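Local structure of soluble epoxide hydrolase (Bacillus megaterium, 4INZ) at residues N26-H31 against L77-S82; V131-A136 against W299-K304; V243-V248 against Y270-S275. The protein belongs to the alpha/beta-hydrolase fold family, as a soluble enzyme named epoxide hydrolase whose core is a mixed, mostly parallel beta-sheet flanked by helices. The protein carries 1 engineered substitution. All blocks are in the same frame, centred on the assembly; numbering follows the deposited sequence.

Interaction 1: N26-H31 against L77-S82; sequences NGVNLH and LSEKPS
Three hydrogen bonds join the beginning of strand 28-36 to loop 77-82, which follows strand 66-70 and runs past in nearly the opposite direction (161°). Strand 28-36 neighbours outer strand 20-25 in the antiparallel part of the alpha/beta-hydrolase sheet. Asn29 N donates to Glu79 OE1 (2.8 Å). Glu79 N returns a bond of 2.9 Å to Asn29 O, almost along the C=O axis. Because CG of Glu79 is anti to its backbone N (chi1 -174°) and the chain is extended beyond it, the carboxylate comes back to the residue its main chain grips; the backbone N-H of Asn29 reaches OE1 from above the carboxylate plane. The third bond runs from His31 N to Ser78 OG at 2.8 Å, so the serine hydroxyl takes the place of a backbone acceptor.

Apolar contacts lie at both ends. Leu77 runs alongside His31, pointing the same way, and sets CD1 over one face of the imidazole, 3.9 Å from the ring centroid, a CH-pi contact. At the other end Val28 CG1 meets Pro81 CG at 4.2 Å.

Asp71 forms the second shell: its carbonyl O bonds Ser78 OG and its OD2 bonds His31 ND1, while Tyr22 meets the His31 ring edge-to-face. With its hydroxyl engaged by both His31 N and Asp71 O, Ser78 is fixed in rotation, and the Asp71 carboxylate would be expected to favour a proton on His31 ND1.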
loop_
_atom_site.group_PDB
_atom_site.type_symbol
_atom_site.label_atom_id
_atom_site.label_comp_id
_atom_site.label_asym_id
_atom_site.label_seq_id
_atom_site.Cartn_x
_atom_site.Cartn_y
_atom_site.Cartn_z
ATOM N N ASN A 26 -0.672 -0.005 19.388
ATOM C CA ASN A 26 -0.956 -1.423 19.245
ATOM C C ASN A 26 0.243 -2.307 19.586
ATOM O O ASN A 26 0.475 -3.334 18.943
ATOM C CB ASN A 26 -1.426 -1.696 17.813
ATOM C CG ASN A 26 -2.157 -3.013 17.679
ATOM O OD1 ASN A 26 -2.602 -3.597 18.672
ATOM N ND2 ASN A 26 -2.292 -3.488 16.446
ATOM N N GLY A 27 1.008 -1.894 20.592
ATOM C CA GLY A 27 2.099 -2.703 21.109
ATOM C C GLY A 27 3.418 -2.576 20.366
ATOM O O GLY A 27 4.373 -3.297 20.666
ATOM N N VAL A 28 3.476 -1.665 19.399
ATOM C CA VAL A 28 4.691 -1.463 18.616
ATOM C C VAL A 28 4.995 0.021 18.432
ATOM O O VAL A 28 4.101 0.861 18.545
ATOM C CB VAL A 28 4.581 -2.128 17.222
ATOM C CG1 VAL A 28 4.235 -3.603 17.366
ATOM C CG2 VAL A 28 3.539 -1.417 16.365
ATOM N N ASN A 29 6.260 0.338 18.162
ATOM C CA ASN A 29 6.656 1.694 17.811
ATOM C C ASN A 29 6.755 1.801 16.301
ATOM O O ASN A 29 7.584 1.124 15.685
ATOM C CB ASN A 29 8.017 2.049 18.421
ATOM C CG ASN A 29 7.971 2.191 19.929
ATOM O OD1 ASN A 29 6.986 2.666 20.495
ATOM N ND2 ASN A 29 9.049 1.782 20.590
ATOM N N LEU A 30 5.910 2.636 15.701
ATOM C CA LEU A 30 5.956 2.847 14.260
ATOM C C LEU A 30 6.605 4.180 13.925
ATOM O O LEU A 30 6.302 5.203 14.541
ATOM C CB LEU A 30 4.553 2.808 13.661
ATOM C CG LEU A 30 3.755 1.523 13.846
ATOM C CD1 LEU A 30 2.450 1.634 13.093
ATOM C CD2 LEU A 30 4.553 0.320 13.370
ATOM N N HIS A 31 7.500 4.155 12.945
ATOM C CA HIS A 31 8.163 5.354 12.456
ATOM C C HIS A 31 7.347 6.012 11.341
ATOM O O HIS A 31 6.691 5.326 10.560
ATOM C CB HIS A 31 9.550 4.984 11.934
ATOM C CG HIS A 31 10.300 6.132 11.331
ATOM N ND1 HIS A 31 10.343 6.360 9.971
ATOM C CD2 HIS A 31 11.058 7.102 11.899
ATOM C CE1 HIS A 31 11.086 7.426 9.728
ATOM N NE2 HIS A 31 11.534 7.894 10.880
ATOM N N LEU A 77 12.360 1.889 9.791
ATOM C CA LEU A 77 12.660 2.132 11.204
ATOM C C LEU A 77 11.547 1.701 12.161
ATOM O O LEU A 77 11.688 1.807 13.382
ATOM C CB LEU A 77 13.025 3.603 11.424
ATOM C CG LEU A 77 14.339 4.036 10.762
ATOM C CD1 LEU A 77 14.472 5.562 10.743
ATOM C CD2 LEU A 77 15.559 3.392 11.430
ATOM N N SER A 78 10.442 1.207 11.617
ATOM C CA SER A 78 9.366 0.723 12.469
ATOM C C SER A 78 9.758 -0.571 13.155
ATOM O O SER A 78 10.590 -1.321 12.652
ATOM C CB SER A 78 8.070 0.543 11.668
ATOM O OG SER A 78 7.537 1.809 11.337
ATOM N N GLU A 79 9.150 -0.824 14.308
ATOM C CA GLU A 79 9.405 -2.033 15.066
ATOM C C GLU A 79 9.172 -3.283 14.219
ATOM O O GLU A 79 8.343 -3.281 13.301
ATOM C CB GLU A 79 8.523 -2.049 16.317
ATOM C CG GLU A 79 8.807 -3.186 17.266
ATOM C CD GLU A 79 8.322 -2.903 18.678
ATOM O OE1 GLU A 79 7.982 -1.736 18.975
ATOM O OE2 GLU A 79 8.284 -3.850 19.490
ATOM N N LYS A 80 9.917 -4.341 14.530
ATOM C CA LYS A 80 9.836 -5.596 13.795
ATOM C C LYS A 80 9.509 -6.762 14.730
ATOM O O LYS A 80 10.382 -7.575 15.064
ATOM C CB LYS A 80 11.138 -5.848 13.034
ATOM C CG LYS A 80 11.434 -4.777 11.974
ATOM C CD LYS A 80 12.925 -4.656 11.664
ATOM C CE LYS A 80 13.582 -3.529 12.456
ATOM N NZ LYS A 80 13.183 -2.160 12.000
ATOM N N PRO A 81 8.242 -6.847 15.162
ATOM C CA PRO A 81 7.856 -7.893 16.117
ATOM C C PRO A 81 8.026 -9.287 15.525
ATOM O O PRO A 81 7.962 -9.451 14.303
ATOM C CB PRO A 81 6.376 -7.598 16.378
ATOM C CG PRO A 81 5.915 -6.826 15.180
ATOM C CD PRO A 81 7.103 -5.994 14.784
ATOM N N SER A 82 8.246 -10.275 16.392
ATOM C CA SER A 82 8.428 -11.659 15.971
ATOM C C SER A 82 7.097 -12.349 15.723
ATOM O O SER A 82 6.080 -11.980 16.312
ATOM C CB SER A 82 9.192 -12.447 17.042
ATOM O OG SER A 82 10.548 -12.044 17.109
#

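Interaction 2: V131-A136 against W299-K304; sequences VQKLIA and WNFLNK
Phe301 points from the C-terminal helix 291-303 toward strand 131-137, its CG anti to the backbone N (chi1 171°), and slides between two strand side chains that come the other way. Lys133 and Ile135, two residues apart and directed at the helix, each pass the ring in the opposite sense. On the lysine side CB and CD lie along the far end of the ring, with CD 3.7 Å from Phe301 CE2. From the isoleucine, CG1 reaches the same CE2 at 3.7 Å, and CD1 lies against CD2. Leu302 adds a looser contact, its CD2 4.5 Å from Ile135 CD1.

The axes of segments 133-136 and 299-303 run almost antiparallel (163°) and approach to 10.3 Å, a spacing that the phenyl ring fills. This is helix-on-sheet packing of the alpha/beta-hydrolase core; Phe301 also touches Gln249 on the adjoining strand 248-253.

The lysine chain stays extended along the ring and bends at its last torsion (chi4 72°), which brings NZ to a water at 3.0 Å; the water in turn donates to Leu302 O at 3.2 Å. Lys133 thus lends its methylenes to the apolar layer, while its ammonium is linked by water to a carbonyl near the helix C-terminus, where the helix dipole would probably favour a positive charge.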
loop_
_atom_site.group_PDB
_atom_site.type_symbol
_atom_site.label_atom_id
_atom_site.label_comp_id
_atom_site.label_asym_id
_atom_site.label_seq_id
_atom_site.Cartn_x
_atom_site.Cartn_y
_atom_site.Cartn_z
ATOM N N VAL A 131 -12.467 7.538 7.661
ATOM C CA VAL A 131 -11.964 7.867 6.330
ATOM C C VAL A 131 -12.861 8.859 5.582
ATOM O O VAL A 131 -13.914 8.488 5.066
ATOM C CB VAL A 131 -11.778 6.595 5.478
ATOM C CG1 VAL A 131 -11.100 6.933 4.156
ATOM C CG2 VAL A 131 -10.963 5.564 6.241
ATOM N N GLN A 132 -12.438 10.118 5.521
ATOM C CA GLN A 132 -13.191 11.141 4.799
ATOM C C GLN A 132 -13.246 10.824 3.310
ATOM O O GLN A 132 -14.307 10.870 2.679
ATOM C CB GLN A 132 -12.543 12.508 4.992
ATOM C CG GLN A 132 -12.397 12.931 6.438
ATOM C CD GLN A 132 -11.545 14.168 6.579
ATOM O OE1 GLN A 132 -11.378 14.700 7.675
ATOM N NE2 GLN A 132 -10.996 14.637 5.463
ATOM N N LYS A 133 -12.080 10.522 2.753
ATOM C CA LYS A 133 -11.960 10.158 1.351
ATOM C C LYS A 133 -10.819 9.168 1.227
ATOM O O LYS A 133 -9.865 9.208 2.012
ATOM C CB LYS A 133 -11.652 11.383 0.486
ATOM C CG LYS A 133 -12.721 12.466 0.471
ATOM C CD LYS A 133 -12.382 13.507 -0.588
ATOM C CE LYS A 133 -13.501 14.508 -0.773
ATOM N NZ LYS A 133 -13.591 15.411 0.384
ATOM N N LEU A 134 -10.914 8.292 0.234
ATOM C CA LEU A 134 -9.893 7.283 -0.013
ATOM C C LEU A 134 -9.287 7.473 -1.395
ATOM O O LEU A 134 -10.016 7.598 -2.384
ATOM C CB LEU A 134 -10.497 5.881 0.095
ATOM C CG LEU A 134 -9.564 4.718 -0.236
ATOM C CD1 LEU A 134 -8.480 4.597 0.828
ATOM C CD2 LEU A 134 -10.360 3.406 -0.361
ATOM N N ILE A 135 -7.956 7.503 -1.457
ATOM C CA ILE A 135 -7.253 7.540 -2.730
ATOM C C ILE A 135 -6.417 6.277 -2.824
ATOM O O ILE A 135 -5.495 6.072 -2.029
ATOM C CB ILE A 135 -6.343 8.775 -2.839
ATOM C CG1 ILE A 135 -7.165 10.054 -2.657
ATOM C CG2 ILE A 135 -5.604 8.774 -4.177
ATOM C CD1 ILE A 135 -6.345 11.337 -2.722
ATOM N N ALA A 136 -6.764 5.413 -3.775
ATOM C CA ALA A 136 -6.111 4.115 -3.890
ATOM C C ALA A 136 -5.332 3.993 -5.192
ATOM O O ALA A 136 -5.876 4.241 -6.269
ATOM C CB ALA A 136 -7.142 3.008 -3.800
ATOM N N TRP A 299 -5.565 16.456 -6.615
ATOM C CA TRP A 299 -6.187 17.763 -6.394
ATOM C C TRP A 299 -7.593 17.801 -6.979
ATOM O O TRP A 299 -8.539 18.284 -6.346
ATOM C CB TRP A 299 -5.360 18.888 -7.021
ATOM C CG TRP A 299 -4.253 19.383 -6.143
ATOM C CD1 TRP A 299 -2.920 19.425 -6.442
ATOM C CD2 TRP A 299 -4.385 19.906 -4.818
ATOM N NE1 TRP A 299 -2.214 19.947 -5.385
ATOM C CE2 TRP A 299 -3.088 20.248 -4.374
ATOM C CE3 TRP A 299 -5.469 20.114 -3.961
ATOM C CZ2 TRP A 299 -2.850 20.793 -3.108
ATOM C CZ3 TRP A 299 -5.228 20.661 -2.700
ATOM C CH2 TRP A 299 -3.930 20.992 -2.291
ATOM N N ASN A 300 -7.725 17.298 -8.198
ATOM C CA ASN A 300 -9.019 17.313 -8.862
ATOM C C ASN A 300 -10.075 16.608 -8.009
ATOM O O ASN A 300 -11.187 17.113 -7.810
ATOM C CB ASN A 300 -8.917 16.663 -10.237
ATOM C CG ASN A 300 -10.177 16.834 -11.046
ATOM O OD1 ASN A 300 -10.470 17.929 -11.543
ATOM N ND2 ASN A 300 -10.936 15.751 -11.186
ATOM N N PHE A 301 -9.707 15.441 -7.502
ATOM C CA PHE A 301 -10.564 14.652 -6.628
ATOM C C PHE A 301 -10.887 15.369 -5.316
ATOM O O PHE A 301 -12.052 15.453 -4.906
ATOM C CB PHE A 301 -9.876 13.312 -6.336
ATOM C CG PHE A 301 -10.556 12.498 -5.278
ATOM C CD1 PHE A 301 -11.835 11.995 -5.483
ATOM C CD2 PHE A 301 -9.910 12.215 -4.088
ATOM C CE1 PHE A 301 -12.455 11.233 -4.510
ATOM C CE2 PHE A 301 -10.532 11.451 -3.102
ATOM C CZ PHE A 301 -11.799 10.961 -3.317
ATOM N N LEU A 302 -9.858 15.882 -4.654
ATOM C CA LEU A 302 -10.042 16.524 -3.349
ATOM C C LEU A 302 -10.911 17.775 -3.455
ATOM O O LEU A 302 -11.597 18.157 -2.499
ATOM C CB LEU A 302 -8.683 16.874 -2.733
ATOM C CG LEU A 302 -7.797 15.672 -2.374
ATOM C CD1 LEU A 302 -6.337 16.062 -2.245
ATOM C CD2 LEU A 302 -8.300 14.990 -1.094
ATOM N N ASN A 303 -10.880 18.416 -4.618
ATOM C CA ASN A 303 -11.596 19.680 -4.804
ATOM C C ASN A 303 -13.002 19.536 -5.370
ATOM O O ASN A 303 -13.769 20.501 -5.372
ATOM C CB ASN A 303 -10.802 20.634 -5.705
ATOM C CG ASN A 303 -9.528 21.128 -5.057
ATOM O OD1 ASN A 303 -9.448 21.253 -3.835
ATOM N ND2 ASN A 303 -8.523 21.425 -5.878
ATOM N N LYS A 304 -13.350 18.350 -5.865
ATOM C CA LYS A 304 -14.637 18.208 -6.544
ATOM C C LYS A 304 -15.748 17.716 -5.621
ATOM O O LYS A 304 -16.906 17.654 -6.037
ATOM C CB LYS A 304 -14.529 17.352 -7.823
ATOM C CG LYS A 304 -14.435 15.844 -7.632
ATOM C CD LYS A 304 -14.194 15.163 -8.992
ATOM C CE LYS A 304 -14.159 13.631 -8.901
ATOM N NZ LYS A 304 -13.788 12.958 -10.201
ATOM O OXT LYS A 304 -15.523 17.404 -4.447
HETATM O O HOH W 1 -11.148 17.080 0.507
#

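Interaction 3: V243-V248 against Y270-S275; sequences VLNIPV and YVPNIS
Backbone hydrogen bonds tie the two segments together at both ends. Leu244 N donates to Tyr270 O at 2.8 Å, nearly along the C=O axis. Farther on, Val248 N bonds Asn273 O (3.0 Å), and Ser275 N bonds Val248 O (2.9 Å), so Val248 uses both its N-H and its C=O to bracket Ile274 in a parallel bridge. CA-H...O contacts accompany these bonds: Val243 CA to Tyr270 O at one end, Ile274 CA to Val248 O at the bridge.

The bridge lies near the start of the pairing of strands 248-253 and 274-279, the latter being the outermost strand at this end of the alpha/beta-hydrolase sheet. Strand 131-137 lies on the other side of 248-253, where Leu134 packs on Val248.

Between the direct bonds, water takes over. One molecule donates to Leu244 O and to Ile246 O, each at 2.7 Å, and accepts from Asn273 N, satisfying three main-chain groups where the segments do not pair. Another donates to Asn245 O at 2.6 Å and accepts a weak bond from Asn273 ND2.

Among the apolar contacts, Val248 and Val271 cross at about a right angle and press together tightly, CG2 to CG1 at 3.5 Å. Ile274 lies beside Val248, pointing the same way, its CG1 3.9 Å from Val248 CB. Toward the other end Val243 CG1, anti to its backbone N, crosses the Pro272 ring obliquely and reaches CD at 3.6 Å. Leu244 and Val248 both rest on Trp121 of helix 115-126, and the Tyr270 ring meets those of Tyr143 and His141.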
loop_
_atom_site.group_PDB
_atom_site.type_symbol
_atom_site.label_atom_id
_atom_site.label_comp_id
_atom_site.label_asym_id
_atom_site.label_seq_id
_atom_site.Cartn_x
_atom_site.Cartn_y
_atom_site.Cartn_z
ATOM N N VAL A 243 -20.470 -2.966 0.145
ATOM C CA VAL A 243 -20.483 -1.624 -0.430
ATOM C C VAL A 243 -19.806 -0.591 0.470
ATOM O O VAL A 243 -20.058 -0.542 1.672
ATOM C CB VAL A 243 -21.924 -1.174 -0.753
ATOM C CG1 VAL A 243 -21.937 0.236 -1.323
ATOM C CG2 VAL A 243 -22.561 -2.144 -1.725
ATOM N N LEU A 244 -18.933 0.219 -0.122
ATOM C CA LEU A 244 -18.269 1.310 0.581
ATOM C C LEU A 244 -18.789 2.632 0.023
ATOM O O LEU A 244 -18.647 2.900 -1.171
ATOM C CB LEU A 244 -16.751 1.220 0.386
ATOM C CG LEU A 244 -15.915 2.368 0.956
ATOM C CD1 LEU A 244 -16.027 2.404 2.481
ATOM C CD2 LEU A 244 -14.460 2.248 0.519
ATOM N N ASN A 245 -19.387 3.462 0.874
ATOM C CA ASN A 245 -20.100 4.641 0.386
ATOM C C ASN A 245 -19.355 5.982 0.384
ATOM O O ASN A 245 -19.903 6.995 -0.063
ATOM C CB ASN A 245 -21.448 4.780 1.095
ATOM C CG ASN A 245 -22.440 3.734 0.641
ATOM O OD1 ASN A 245 -22.997 2.995 1.453
ATOM N ND2 ASN A 245 -22.652 3.655 -0.669
ATOM N N ILE A 246 -18.117 5.993 0.864
ATOM C CA ILE A 246 -17.346 7.232 0.908
ATOM C C ILE A 246 -16.807 7.546 -0.484
ATOM O O ILE A 246 -16.774 6.673 -1.344
ATOM C CB ILE A 246 -16.176 7.118 1.898
ATOM C CG1 ILE A 246 -15.165 6.087 1.394
ATOM C CG2 ILE A 246 -16.697 6.749 3.291
ATOM C CD1 ILE A 246 -13.940 5.942 2.271
ATOM N N PRO A 247 -16.397 8.801 -0.719
ATOM C CA PRO A 247 -15.821 9.144 -2.022
ATOM C C PRO A 247 -14.450 8.498 -2.189
ATOM O O PRO A 247 -13.617 8.578 -1.282
ATOM C CB PRO A 247 -15.675 10.671 -1.955
ATOM C CG PRO A 247 -16.590 11.103 -0.843
ATOM C CD PRO A 247 -16.535 9.982 0.147
ATOM N N VAL A 248 -14.227 7.875 -3.340
ATOM C CA VAL A 248 -12.982 7.168 -3.612
ATOM C C VAL A 248 -12.414 7.563 -4.971
ATOM O O VAL A 248 -13.156 7.725 -5.946
ATOM C CB VAL A 248 -13.179 5.638 -3.594
ATOM C CG1 VAL A 248 -11.871 4.927 -3.921
ATOM C CG2 VAL A 248 -13.700 5.185 -2.236
ATOM N N TYR A 270 -19.202 -2.013 -6.007
ATOM C CA TYR A 270 -18.761 -2.120 -4.619
ATOM C C TYR A 270 -18.489 -0.763 -4.009
ATOM O O TYR A 270 -18.512 -0.608 -2.788
ATOM C CB TYR A 270 -17.490 -2.963 -4.525
ATOM C CG TYR A 270 -17.684 -4.381 -4.985
ATOM C CD1 TYR A 270 -18.261 -5.330 -4.148
ATOM C CD2 TYR A 270 -17.295 -4.774 -6.258
ATOM C CE1 TYR A 270 -18.449 -6.630 -4.572
ATOM C CE2 TYR A 270 -17.476 -6.072 -6.687
ATOM C CZ TYR A 270 -18.051 -6.996 -5.841
ATOM O OH TYR A 270 -18.232 -8.290 -6.269
ATOM N N VAL A 271 -18.215 0.210 -4.872
ATOM C CA VAL A 271 -17.832 1.554 -4.458
ATOM C C VAL A 271 -18.542 2.569 -5.347
ATOM O O VAL A 271 -17.967 3.052 -6.315
ATOM C CB VAL A 271 -16.302 1.761 -4.605
ATOM C CG1 VAL A 271 -15.872 3.052 -3.938
ATOM C CG2 VAL A 271 -15.537 0.566 -4.031
ATOM N N PRO A 272 -19.805 2.887 -5.024
ATOM C CA PRO A 272 -20.663 3.684 -5.915
ATOM C C PRO A 272 -20.152 5.091 -6.233
ATOM O O PRO A 272 -20.375 5.584 -7.343
ATOM C CB PRO A 272 -21.987 3.764 -5.145
ATOM C CG PRO A 272 -21.972 2.571 -4.247
ATOM C CD PRO A 272 -20.537 2.394 -3.846
ATOM N N ASN A 273 -19.500 5.738 -5.276
ATOM C CA ASN A 273 -18.992 7.081 -5.503
ATOM C C ASN A 273 -17.505 7.019 -5.783
ATOM O O ASN A 273 -16.690 7.445 -4.964
ATOM C CB ASN A 273 -19.266 7.975 -4.293
ATOM C CG ASN A 273 -18.875 9.422 -4.536
ATOM O OD1 ASN A 273 -18.235 9.748 -5.540
ATOM N ND2 ASN A 273 -19.240 10.297 -3.604
ATOM N N ILE A 274 -17.155 6.479 -6.943
ATOM C CA ILE A 274 -15.756 6.278 -7.283
ATOM C C ILE A 274 -15.384 6.969 -8.591
ATOM O O ILE A 274 -16.212 7.095 -9.506
ATOM C CB ILE A 274 -15.424 4.776 -7.390
ATOM C CG1 ILE A 274 -13.912 4.544 -7.301
ATOM C CG2 ILE A 274 -16.023 4.185 -8.663
ATOM C CD1 ILE A 274 -13.539 3.105 -7.025
ATOM N N SER A 275 -14.138 7.430 -8.660
ATOM C CA SER A 275 -13.569 7.953 -9.895
ATOM C C SER A 275 -12.301 7.175 -10.178
ATOM O O SER A 275 -11.573 6.818 -9.250
ATOM C CB SER A 275 -13.242 9.440 -9.773
ATOM O OG SER A 275 -14.391 10.174 -9.402
HETATM O O HOH W 2 -18.613 5.122 -2.625
HETATM O O HOH W 3 -20.068 9.611 -0.420
HETATM O O HOH W 4 -14.977 9.898 -6.757
#

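In the fold
All three contacts reach the same eight-stranded mixed sheet. Interaction 1 comes first along the chain, on strand 28-36 next to one outer strand; its centre is about 29 Å from that of interaction 2 and about 32 Å from that of interaction 3, which lies across the chain's centre. Interactions 2 and 3 are neighbours, with centres about 11 Å apart, and 243-248/270-275 is nested inside the loop closed by 131-136/299-304. They touch directly: Leu134 N probably bonds Pro247 O, and Lys304 NZ probably bonds Ser275 OG. The last three strands and the C-terminal helix are thereby joined at one end of the sheet, while interaction 1 ties a loop to the other.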